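Local coordinates for PilY2 protein (Pseudomonas aeruginosa, PDB 3TDQ) that probably takes part in the assembly of type 4 fimbriae (pili), although its molecular role has not been established, at residues K20-I25 and L29-N34; N34-V37 and P42-F45; V53-T58 and S64-I69. All blocks are in the same frame, centred on the assembly; numbering follows the deposited sequence.

Contact 1 (K20-I25 and L29-N34); sequences KNLVDI and LYRLPN
Val23 and Tyr30 form the central hydrogen-bonded pair of an antiparallel beta hairpin, strands 22-25 and 28-31, which belongs to the five-stranded antiparallel sheet of this small OB-clan domain. Val23 N donates to Tyr30 O and Tyr30 N to Val23 O, both at 3.0 Å and nearly in line with the carbonyls. Beyond the strand, Leu32 N bonds to Asn21 O at 2.8 Å from well above the carbonyl plane. Asn21 and Leu22, both opposite Gln17, make a G1 beta bulge, and Asn21 has the positive phi (54°) of its first position.

The polar side chains meet at the open end of the hairpin. In the amide plane of Asn21, ND2 finds Leu32 O at 2.9 Å and Asn34 OD1 at 3.0 Å, the latter approached from well above the Asn34 carbonyl plane; two bonds thus fix the rotation of this amide. In the conformer described, one of two, Arg31 folds back through bends at chi2 (79°) and chi3 (57°); Leu22 CD2 sits over one guanidinium face toward the rim, and at the edge NH1 makes a weak, bent hydrogen bond (2.7 Å) to Lys20 O. Trp63 touches Leu22 and Arg31.

Apolar contacts fill the other face of the sheet. Val23 CG1 rests on Tyr30 CB, while CB and CG1 of Val23 also meet Leu32 CD2. Ile25 crosses the Tyr30 side chain at about a right angle, its CB 4.0 Å from ring atom CE1. Ile66 packs against Val23, Ile25 and Tyr30. Tyr30 OH shares a water with Ile25 O, lying 2.9 Å from that water.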
ATOM      1  N   LYS A  20     -13.779  12.607  14.204  1.00 29.54           N
ATOM      2  CA  LYS A  20     -12.830  12.383  15.291  1.00 29.77           C
ATOM      3  C   LYS A  20     -11.496  11.825  14.801  1.00 31.87           C
ATOM      4  O   LYS A  20     -10.652  11.473  15.621  1.00 30.59           O
ATOM      5  CB  LYS A  20     -13.450  11.435  16.320  1.00 33.58           C
ATOM      6  CG  LYS A  20     -14.457  12.159  17.206  1.00 55.89           C
ATOM      7  CD  LYS A  20     -15.396  11.205  17.928  1.00 75.00           C
ATOM      8  CE  LYS A  20     -16.097  11.875  19.104  1.00 89.62           C
ATOM      9  NZ  LYS A  20     -17.035  12.976  18.714  1.00 98.81           N
ATOM     10  N   ASN A  21     -11.302  11.737  13.469  1.00 27.91           N
ATOM     11  CA  ASN A  21     -10.095  11.164  12.857  1.00 26.49           C
ATOM     12  C   ASN A  21      -9.857   9.747  13.400  1.00 28.24           C
ATOM     13  O   ASN A  21      -8.750   9.400  13.785  1.00 25.61           O
ATOM     14  CB  ASN A  21      -8.852  12.071  13.087  1.00 24.66           C
ATOM     15  CG  ASN A  21      -8.863  13.270  12.199  1.00 36.18           C
ATOM     16  OD1 ASN A  21      -9.344  14.322  12.586  1.00 31.70           O
ATOM     17  ND2 ASN A  21      -8.431  13.101  10.947  1.00 26.55           N
ATOM     18  N   LEU A  22     -10.907   8.941  13.457  1.00 26.62           N
ATOM     19  CA  LEU A  22     -10.785   7.581  13.974  1.00 26.22           C
ATOM     20  C   LEU A  22     -11.246   6.565  12.959  1.00 28.48           C
ATOM     21  O   LEU A  22     -12.219   6.788  12.233  1.00 28.77           O
ATOM     22  CB  LEU A  22     -11.599   7.380  15.286  1.00 27.21           C
ATOM     23  CG  LEU A  22     -11.136   8.074  16.559  1.00 33.08           C
ATOM     24  CD1 LEU A  22     -12.195   7.948  17.639  1.00 33.51           C
ATOM     25  CD2 LEU A  22      -9.783   7.535  17.065  1.00 34.85           C
ATOM     26  N   VAL A  23     -10.567   5.431  12.955  1.00 23.47           N
ATOM     27  CA  VAL A  23     -10.897   4.307  12.112  1.00 23.68           C
ATOM     28  C   VAL A  23     -10.938   3.055  13.013  1.00 28.44           C
ATOM     29  O   VAL A  23     -10.087   2.855  13.890  1.00 27.43           O
ATOM     30  CB  VAL A  23      -9.978   4.168  10.869  1.00 27.00           C
ATOM     31  CG1 VAL A  23      -8.559   3.735  11.241  1.00 26.23           C
ATOM     32  CG2 VAL A  23     -10.575   3.197   9.850  1.00 26.78           C
ATOM     33  N   ASP A  24     -11.978   2.271  12.818  1.00 26.11           N
ATOM     34  CA  ASP A  24     -12.199   1.021  13.536  1.00 25.39           C
ATOM     35  C   ASP A  24     -11.846  -0.124  12.576  1.00 28.34           C
ATOM     36  O   ASP A  24     -12.510  -0.317  11.548  1.00 27.70           O
ATOM     37  CB  ASP A  24     -13.661   0.979  14.021  1.00 25.95           C
ATOM     38  CG  ASP A  24     -14.244  -0.333  14.489  1.00 30.74           C
ATOM     39  OD1 ASP A  24     -13.542  -1.374  14.397  1.00 31.22           O
ATOM     40  OD2 ASP A  24     -15.417  -0.333  14.899  1.00 33.46           O
ATOM     41  N   ILE A  25     -10.795  -0.866  12.922  1.00 25.20           N
ATOM     42  CA  ILE A  25     -10.290  -2.020  12.165  1.00 24.96           C
ATOM     43  C   ILE A  25     -10.330  -3.227  13.095  1.00 28.87           C
ATOM     44  O   ILE A  25      -9.651  -3.218  14.131  1.00 27.70           O
ATOM     45  CB  ILE A  25      -8.850  -1.764  11.596  1.00 26.76           C
ATOM     46  CG1 ILE A  25      -8.823  -0.517  10.673  1.00 26.27           C
ATOM     47  CG2 ILE A  25      -8.314  -3.009  10.849  1.00 27.13           C
ATOM     48  CD1 ILE A  25      -7.414  -0.008  10.363  1.00 26.37           C
ATOM     49  N   LEU A  29      -9.346   0.574  17.694  1.00 25.06           N
ATOM     50  CA  LEU A  29      -9.397   1.958  17.187  1.00 24.24           C
ATOM     51  C   LEU A  29      -8.020   2.534  16.977  1.00 29.20           C
ATOM     52  O   LEU A  29      -7.094   2.287  17.760  1.00 26.17           O
ATOM     53  CB  LEU A  29     -10.166   2.879  18.150  1.00 25.14           C
ATOM     54  CG  LEU A  29     -11.670   2.610  18.278  1.00 29.11           C
ATOM     55  CD1 LEU A  29     -12.240   3.429  19.366  1.00 29.60           C
ATOM     56  CD2 LEU A  29     -12.412   2.955  16.977  1.00 27.80           C
ATOM     57  N   TYR A  30      -7.894   3.302  15.879  1.00 25.55           N
ATOM     58  CA  TYR A  30      -6.675   3.965  15.506  1.00 24.78           C
ATOM     59  C   TYR A  30      -6.958   5.383  15.115  1.00 29.06           C
ATOM     60  O   TYR A  30      -8.032   5.662  14.574  1.00 28.32           O
ATOM     61  CB  TYR A  30      -6.037   3.261  14.272  1.00 25.24           C
ATOM     62  CG  TYR A  30      -5.706   1.807  14.495  1.00 25.45           C
ATOM     63  CD1 TYR A  30      -6.662   0.813  14.280  1.00 25.55           C
ATOM     64  CD2 TYR A  30      -4.446   1.422  14.958  1.00 26.17           C
ATOM     65  CE1 TYR A  30      -6.382  -0.528  14.527  1.00 27.16           C
ATOM     66  CE2 TYR A  30      -4.149   0.075  15.192  1.00 27.84           C
ATOM     67  CZ  TYR A  30      -5.123  -0.896  14.967  1.00 33.70           C
ATOM     68  OH  TYR A  30      -4.883  -2.226  15.195  1.00 36.72           O
ATOM     69  N   ARG A  31      -5.979   6.267  15.326  1.00 24.75           N
ATOM     70  CA  ARG A  31      -6.091   7.641  14.866  0.50 25.03           C
ATOM     71  C   ARG A  31      -5.707   7.640  13.398  1.00 28.94           C
ATOM     72  O   ARG A  31      -4.694   7.040  13.037  1.00 27.79           O
ATOM     73  CB  ARG A  31      -5.182   8.590  15.683  0.50 26.32           C
ATOM     74  CG  ARG A  31      -5.292  10.075  15.288  0.50 30.51           C
ATOM     75  CD  ARG A  31      -6.528  10.756  15.881  0.50 37.21           C
ATOM     76  NE  ARG A  31      -6.550  10.651  17.339  0.50 40.54           N
ATOM     77  CZ  ARG A  31      -7.632  10.799  18.089  0.50 49.23           C
ATOM     78  NH1 ARG A  31      -8.800  11.088  17.531  0.50 39.51           N
ATOM     79  NH2 ARG A  31      -7.555  10.661  19.405  0.50 33.45           N
ATOM     80  N   LEU A  32      -6.522   8.263  12.547  1.00 25.77           N
ATOM     81  CA  LEU A  32      -6.226   8.365  11.125  1.00 24.62           C
ATOM     82  C   LEU A  32      -6.273   9.874  10.793  1.00 27.49           C
ATOM     83  O   LEU A  32      -7.333  10.414  10.495  1.00 26.63           O
ATOM     84  CB  LEU A  32      -7.179   7.507  10.281  1.00 24.36           C
ATOM     85  CG  LEU A  32      -6.958   7.467   8.761  1.00 26.66           C
ATOM     86  CD1 LEU A  32      -5.501   7.180   8.389  1.00 25.11           C
ATOM     87  CD2 LEU A  32      -7.832   6.399   8.147  1.00 24.41           C
ATOM     88  N   PRO A  33      -5.141  10.584  10.982  1.00 25.75           N
ATOM     89  CA  PRO A  33      -5.143  12.047  10.798  1.00 25.54           C
ATOM     90  C   PRO A  33      -5.249  12.430   9.337  1.00 27.26           C
ATOM     91  O   PRO A  33      -4.976  11.606   8.466  1.00 25.34           O
ATOM     92  CB  PRO A  33      -3.795  12.496  11.414  1.00 27.54           C
ATOM     93  CG  PRO A  33      -2.918  11.330  11.299  1.00 31.74           C
ATOM     94  CD  PRO A  33      -3.803  10.091  11.357  1.00 27.37           C
ATOM     95  N   ASN A  34      -5.646  13.682   9.070  1.00 23.80           N
ATOM     96  CA  ASN A  34      -5.770  14.205   7.690  1.00 24.88           C
ATOM     97  C   ASN A  34      -4.423  14.198   6.955  1.00 29.05           C
ATOM     98  O   ASN A  34      -4.408  14.183   5.741  1.00 28.81           O
ATOM     99  CB  ASN A  34      -6.324  15.651   7.728  1.00 24.27           C
ATOM    100  CG  ASN A  34      -7.734  15.791   8.280  1.00 34.72           C
ATOM    101  OD1 ASN A  34      -8.482  14.796   8.461  1.00 28.56           O
ATOM    102  ND2 ASN A  34      -8.103  17.036   8.606  1.00 26.28           N
TER
HETATM  103  O   HOH W   1      -6.623  -4.387  14.432  1.00 48.77           O

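Contact 2 (N34-V37 and P42-F45); sequences NSTV and PSLF
Thr36 and Ser43 are joined by one direct backbone hydrogen bond, Ser43 N to Thr36 O at 2.9 Å, next to the antiparallel non-hydrogen-bonded pair Val37-Pro42. Thr36 O has further company: Pro42 CA makes a CA-H...O contact with it, and a water donates to it at 2.7 Å while accepting from Leu44 N at 2.9 Å. This water extends the link between the two segments by one residue.

Side-chain packing is light. The Pro42 ring brings CB to 3.7 Å from Asn34 O. Leu44 CD2 comes to 3.8 Å from Asn34 OD1, the oxygen that accepts from Asn21 ND2, so a methyl group lies close to that amide pair. Thr36 places CG2 anti to its own nitrogen, where it meets Ser43 OG at 4.0 Å; its hydroxyl OG1 instead bonds to Ile66 O.

Val37 N bonds to Asn39 OD1 of the second subunit, tying segment 34-37 to the dimer interface. After Pro42 the backbone turns back, Phe45 N reaching Pro42 O. The arrangement is the base of a short beta hairpin, strands 37-38 and 41-42, running directly into a turn.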
ATOM      1  N   ASN A  34      -5.646  13.682   9.070  1.00 23.80           N
ATOM      2  CA  ASN A  34      -5.770  14.205   7.690  1.00 24.88           C
ATOM      3  C   ASN A  34      -4.423  14.198   6.955  1.00 29.05           C
ATOM      4  O   ASN A  34      -4.408  14.183   5.741  1.00 28.81           O
ATOM      5  CB  ASN A  34      -6.324  15.651   7.728  1.00 24.27           C
ATOM      6  CG  ASN A  34      -7.734  15.791   8.280  1.00 34.72           C
ATOM      7  OD1 ASN A  34      -8.482  14.796   8.461  1.00 28.56           O
ATOM      8  ND2 ASN A  34      -8.103  17.036   8.606  1.00 26.28           N
ATOM      9  N   SER A  35      -3.294  14.195   7.705  1.00 27.20           N
ATOM     10  CA  SER A  35      -1.934  14.181   7.158  1.00 27.57           C
ATOM     11  C   SER A  35      -1.567  12.812   6.540  1.00 31.18           C
ATOM     12  O   SER A  35      -0.584  12.752   5.818  1.00 32.36           O
ATOM     13  CB  SER A  35      -0.924  14.595   8.232  1.00 29.45           C
ATOM     14  OG  SER A  35      -0.971  13.717   9.346  1.00 35.18           O
ATOM     15  N   THR A  36      -2.364  11.732   6.770  1.00 26.84           N
ATOM     16  CA  THR A  36      -2.131  10.421   6.122  1.00 25.78           C
ATOM     17  C   THR A  36      -2.833  10.551   4.796  1.00 29.97           C
ATOM     18  O   THR A  36      -4.074  10.461   4.720  1.00 29.45           O
ATOM     19  CB  THR A  36      -2.610   9.275   7.007  1.00 26.38           C
ATOM     20  OG1 THR A  36      -1.887   9.397   8.235  1.00 25.01           O
ATOM     21  CG2 THR A  36      -2.397   7.883   6.356  1.00 24.35           C
ATOM     22  N   VAL A  37      -2.044  10.820   3.752  0.50 26.34           N
ATOM     23  CA  VAL A  37      -2.514  11.141   2.413  0.50 26.33           C
ATOM     24  C   VAL A  37      -1.905  10.188   1.364  0.50 30.11           C
ATOM     25  O   VAL A  37      -0.730   9.836   1.439  0.50 28.39           O
ATOM     26  CB  VAL A  37      -2.173  12.639   2.118  0.50 30.89           C
ATOM     27  CG1 VAL A  37      -2.595  13.065   0.720  0.50 30.75           C
ATOM     28  CG2 VAL A  37      -2.762  13.583   3.156  0.50 30.81           C
ATOM     29  N   PRO A  42      -6.770  12.626   1.590  1.00 31.19           N
ATOM     30  CA  PRO A  42      -6.650  11.989   2.918  1.00 28.95           C
ATOM     31  C   PRO A  42      -7.276  10.596   2.916  1.00 28.80           C
ATOM     32  O   PRO A  42      -8.413  10.406   2.458  1.00 27.26           O
ATOM     33  CB  PRO A  42      -7.382  12.962   3.867  1.00 31.39           C
ATOM     34  CG  PRO A  42      -7.382  14.251   3.143  1.00 37.09           C
ATOM     35  CD  PRO A  42      -7.498  13.902   1.677  1.00 32.21           C
ATOM     36  N   SER A  43      -6.511   9.597   3.378  1.00 25.27           N
ATOM     37  CA  SER A  43      -6.982   8.195   3.426  1.00 25.25           C
ATOM     38  C   SER A  43      -8.237   8.031   4.298  1.00 28.09           C
ATOM     39  O   SER A  43      -9.005   7.094   4.098  1.00 27.79           O
ATOM     40  CB  SER A  43      -5.879   7.274   3.939  1.00 27.34           C
ATOM     41  OG  SER A  43      -4.721   7.372   3.122  1.00 32.14           O
ATOM     42  N   LEU A  44      -8.445   8.950   5.262  1.00 25.08           N
ATOM     43  CA  LEU A  44      -9.618   8.949   6.135  1.00 24.75           C
ATOM     44  C   LEU A  44     -10.937   8.951   5.321  1.00 31.46           C
ATOM     45  O   LEU A  44     -11.911   8.330   5.732  1.00 32.34           O
ATOM     46  CB  LEU A  44      -9.558  10.187   7.056  1.00 24.46           C
ATOM     47  CG  LEU A  44     -10.686  10.341   8.087  1.00 28.33           C
ATOM     48  CD1 LEU A  44     -10.660   9.233   9.130  1.00 26.70           C
ATOM     49  CD2 LEU A  44     -10.626  11.701   8.746  1.00 32.92           C
ATOM     50  N   PHE A  45     -10.943   9.607   4.153  1.00 28.55           N
ATOM     51  CA  PHE A  45     -12.133   9.709   3.317  1.00 29.60           C
ATOM     52  C   PHE A  45     -12.182   8.643   2.228  1.00 36.03           C
ATOM     53  O   PHE A  45     -13.184   8.558   1.525  1.00 37.66           O
ATOM     54  CB  PHE A  45     -12.241  11.119   2.708  1.00 32.31           C
ATOM     55  CG  PHE A  45     -12.464  12.157   3.785  1.00 35.24           C
ATOM     56  CD1 PHE A  45     -13.744  12.412   4.278  1.00 39.34           C
ATOM     57  CD2 PHE A  45     -11.393  12.872   4.319  1.00 38.80           C
ATOM     58  CE1 PHE A  45     -13.946  13.361   5.292  1.00 41.05           C
ATOM     59  CE2 PHE A  45     -11.592  13.807   5.343  1.00 42.53           C
ATOM     60  CZ  PHE A  45     -12.869  14.060   5.811  1.00 41.22           C
TER
HETATM   61  O   HOH W   2      -6.250  10.568   6.334  1.00 32.52           O

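Contact 3 (V53-T58 and S64-I69); sequences VSYSGT and STITDI
Tyr55 and Ile69 lie side by side on the apolar face of an antiparallel beta hairpin, strands 52-58 and 65-71, whose second strand carries a classic beta bulge. Tyr55 CB touches Ile69 CG1 at 3.9 Å, but its ring leads away from Ile69 because CG stands between the backbone N and carbonyl carbon (chi1 51°). The ring thereby meets the end of Ile66, which runs at a slant to the Tyr55 side chain, Ile66 CD1 coming to 3.8 Å from Tyr55 CD1; it also packs against the ring of Tyr30. Ile69 extends its chain on the same face, meeting Val53 likewise at a slant, with CD1 against Val53 CB and CG1. Val13 and Ile25 cover Val53, joining this packing to the rest of the sheet.

The bulge places Thr67 and Asp68 opposite Ser56. Ser56 O accepts from both Thr67 N (2.9 Å) and Asp68 N (3.2 Å), and Ser56 N donates to Asp68 O. One residue on, Gly57 brings CA to 3.1 Å from Thr65 O. Thr58 and Thr65 then form a regular hydrogen-bonded pair.

On the other face Ser56 OG rests 3.5 Å from Asp68 CB, and both polar ends look to charged partners. Asp68 makes salt bridges with Arg38 of its own chain and Lys73 of the second subunit; that lysine also bonds to Ser56 OG. Two such cations would probably stabilise the carboxylate as an anion at the dimer interface. Two waters continue the polar row: one lies between Ser56 OG and Thr67 OG1, 2.7 Å from each, and the next joins Thr67 OG1 to Thr58 OG1, 2.9 Å from the latter.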
ATOM      1  N   VAL A  53      -7.721  -3.806   4.552  1.00 23.69           N
ATOM      2  CA  VAL A  53      -6.552  -2.903   4.600  1.00 22.71           C
ATOM      3  C   VAL A  53      -5.281  -3.494   5.184  1.00 27.87           C
ATOM      4  O   VAL A  53      -5.332  -4.397   6.001  1.00 27.31           O
ATOM      5  CB  VAL A  53      -6.913  -1.632   5.419  1.00 24.92           C
ATOM      6  CG1 VAL A  53      -7.877  -0.718   4.649  1.00 23.97           C
ATOM      7  CG2 VAL A  53      -7.459  -1.988   6.826  1.00 24.26           C
ATOM      8  N   SER A  54      -4.135  -2.944   4.746  1.00 26.07           N
ATOM      9  CA  SER A  54      -2.790  -3.146   5.291  1.00 25.13           C
ATOM     10  C   SER A  54      -2.403  -1.778   5.798  1.00 28.83           C
ATOM     11  O   SER A  54      -2.697  -0.787   5.113  1.00 25.99           O
ATOM     12  CB  SER A  54      -1.813  -3.662   4.243  1.00 28.07           C
ATOM     13  OG  SER A  54      -2.136  -4.999   3.916  1.00 35.50           O
ATOM     14  N   TYR A  55      -1.832  -1.679   7.010  1.00 25.54           N
ATOM     15  CA  TYR A  55      -1.533  -0.345   7.544  1.00 24.90           C
ATOM     16  C   TYR A  55      -0.314  -0.365   8.444  1.00 29.12           C
ATOM     17  O   TYR A  55       0.052  -1.409   8.987  1.00 27.81           O
ATOM     18  CB  TYR A  55      -2.759   0.236   8.311  1.00 25.38           C
ATOM     19  CG  TYR A  55      -3.308  -0.716   9.349  1.00 28.17           C
ATOM     20  CD1 TYR A  55      -2.815  -0.720  10.651  1.00 29.56           C
ATOM     21  CD2 TYR A  55      -4.247  -1.688   9.005  1.00 29.65           C
ATOM     22  CE1 TYR A  55      -3.265  -1.642  11.593  1.00 30.07           C
ATOM     23  CE2 TYR A  55      -4.687  -2.633   9.934  1.00 30.29           C
ATOM     24  CZ  TYR A  55      -4.196  -2.603  11.227  1.00 34.85           C
ATOM     25  OH  TYR A  55      -4.634  -3.518  12.151  1.00 36.53           O
ATOM     26  N   SER A  56       0.287   0.806   8.635  1.00 25.70           N
ATOM     27  CA  SER A  56       1.428   0.950   9.532  1.00 26.25           C
ATOM     28  C   SER A  56       1.401   2.331  10.136  1.00 29.35           C
ATOM     29  O   SER A  56       0.722   3.219   9.618  1.00 27.90           O
ATOM     30  CB  SER A  56       2.745   0.685   8.799  1.00 29.37           C
ATOM     31  OG  SER A  56       2.917   1.550   7.693  1.00 34.18           O
ATOM     32  N   GLY A  57       2.095   2.497  11.252  1.00 28.19           N
ATOM     33  CA  GLY A  57       2.125   3.782  11.921  1.00 26.96           C
ATOM     34  C   GLY A  57       3.031   3.826  13.125  1.00 30.01           C
ATOM     35  O   GLY A  57       3.901   2.969  13.294  1.00 27.46           O
ATOM     36  N   THR A  58       2.770   4.824  13.986  1.00 26.85           N
ATOM     37  CA  THR A  58       3.533   5.113  15.183  1.00 27.37           C
ATOM     38  C   THR A  58       2.641   4.935  16.389  1.00 28.72           C
ATOM     39  O   THR A  58       1.475   5.349  16.387  1.00 25.97           O
ATOM     40  CB  THR A  58       4.109   6.573  15.092  1.00 38.65           C
ATOM     41  OG1 THR A  58       4.987   6.660  13.972  1.00 37.33           O
ATOM     42  CG2 THR A  58       4.901   7.004  16.324  1.00 42.14           C
ATOM     43  N   SER A  64      -3.125   4.747  18.695  1.00 28.30           N
ATOM     44  CA  SER A  64      -1.939   4.721  17.827  1.00 27.20           C
ATOM     45  C   SER A  64      -2.307   5.293  16.467  1.00 28.87           C
ATOM     46  O   SER A  64      -3.473   5.230  16.063  1.00 27.86           O
ATOM     47  CB  SER A  64      -1.354   3.324  17.726  1.00 31.10           C
ATOM     48  OG  SER A  64      -0.658   3.084  18.946  1.00 31.42           O
ATOM     49  N   THR A  65      -1.334   5.948  15.814  1.00 24.60           N
ATOM     50  CA  THR A  65      -1.555   6.724  14.604  1.00 23.77           C
ATOM     51  C   THR A  65      -1.147   5.977  13.348  1.00 27.05           C
ATOM     52  O   THR A  65       0.015   5.606  13.207  1.00 26.31           O
ATOM     53  CB  THR A  65      -0.782   8.058  14.725  1.00 29.05           C
ATOM     54  OG1 THR A  65      -1.223   8.724  15.900  1.00 28.96           O
ATOM     55  CG2 THR A  65      -1.005   8.991  13.536  1.00 24.57           C
ATOM     56  N   ILE A  66      -2.099   5.805  12.420  1.00 23.79           N
ATOM     57  CA  ILE A  66      -1.827   5.179  11.127  1.00 23.56           C
ATOM     58  C   ILE A  66      -1.259   6.269  10.215  1.00 27.13           C
ATOM     59  O   ILE A  66      -1.930   7.284   9.971  1.00 24.97           O
ATOM     60  CB  ILE A  66      -3.085   4.474  10.533  1.00 26.42           C
ATOM     61  CG1 ILE A  66      -3.444   3.203  11.349  1.00 26.12           C
ATOM     62  CG2 ILE A  66      -2.848   4.135   9.038  1.00 26.06           C
ATOM     63  CD1 ILE A  66      -4.798   2.542  10.983  1.00 26.72           C
ATOM     64  N   THR A  67      -0.021   6.064   9.731  1.00 25.03           N
ATOM     65  CA  THR A  67       0.640   7.036   8.850  1.00 25.62           C
ATOM     66  C   THR A  67       0.687   6.521   7.411  1.00 28.01           C
ATOM     67  O   THR A  67       1.064   7.268   6.512  1.00 26.85           O
ATOM     68  CB  THR A  67       2.058   7.378   9.363  1.00 28.44           C
ATOM     69  OG1 THR A  67       2.816   6.173   9.409  1.00 30.05           O
ATOM     70  CG2 THR A  67       2.037   8.041  10.739  1.00 27.91           C
ATOM     71  N   ASP A  68       0.274   5.261   7.190  1.00 24.89           N
ATOM     72  CA  ASP A  68       0.288   4.627   5.859  1.00 24.81           C
ATOM     73  C   ASP A  68      -0.782   3.550   5.802  1.00 28.78           C
ATOM     74  O   ASP A  68      -0.786   2.652   6.649  1.00 27.63           O
ATOM     75  CB  ASP A  68       1.692   4.012   5.571  1.00 27.02           C
ATOM     76  CG  ASP A  68       1.949   3.596   4.120  1.00 39.32           C
ATOM     77  OD1 ASP A  68       1.070   3.826   3.268  1.00 41.64           O
ATOM     78  OD2 ASP A  68       3.043   3.062   3.839  1.00 40.82           O
ATOM     79  N   ILE A  69      -1.723   3.652   4.855  1.00 24.61           N
ATOM     80  CA  ILE A  69      -2.774   2.626   4.769  1.00 24.45           C
ATOM     81  C   ILE A  69      -3.101   2.336   3.297  1.00 27.71           C
ATOM     82  O   ILE A  69      -3.246   3.257   2.495  1.00 25.79           O
ATOM     83  CB  ILE A  69      -4.027   2.992   5.621  1.00 26.53           C
ATOM     84  CG1 ILE A  69      -5.071   1.838   5.657  1.00 26.42           C
ATOM     85  CG2 ILE A  69      -4.628   4.359   5.231  1.00 25.39           C
ATOM     86  CD1 ILE A  69      -6.108   1.928   6.874  1.00 28.88           C
TER
HETATM   87  O   HOH W   3       4.003   3.977   8.293  1.00 33.93           O
HETATM   88  O   HOH W   4       5.031   6.229  11.118  1.00 51.09           O

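Contacts 1 and 3, hairpins at opposite ends of one sheet's strand order, meet through their outermost strands: Arg31 N lies 2.8 Å from Ser64 O and Arg31 O 2.9 Å from Ile66 N, probable hydrogen bonds closing the sheet into a barrel, consistent with the OB clan. Contact 2, sharing Asn34 with contact 1, packs on both hairpins, with Leu32 CD2 3.7 Å from Leu44 CA and Ser43 CB 3.4 Å from Ile69 CG2. Contacts 2 and 3 both reach the second subunit. Glycerol, probably from the crystallisation liquor, lies about 3 Å from the Ser43 side chain and about 4 Å from that of Ile69. The sodium ion at Asp3 and Thr6 is about 8 Å from the Ser56 side chain.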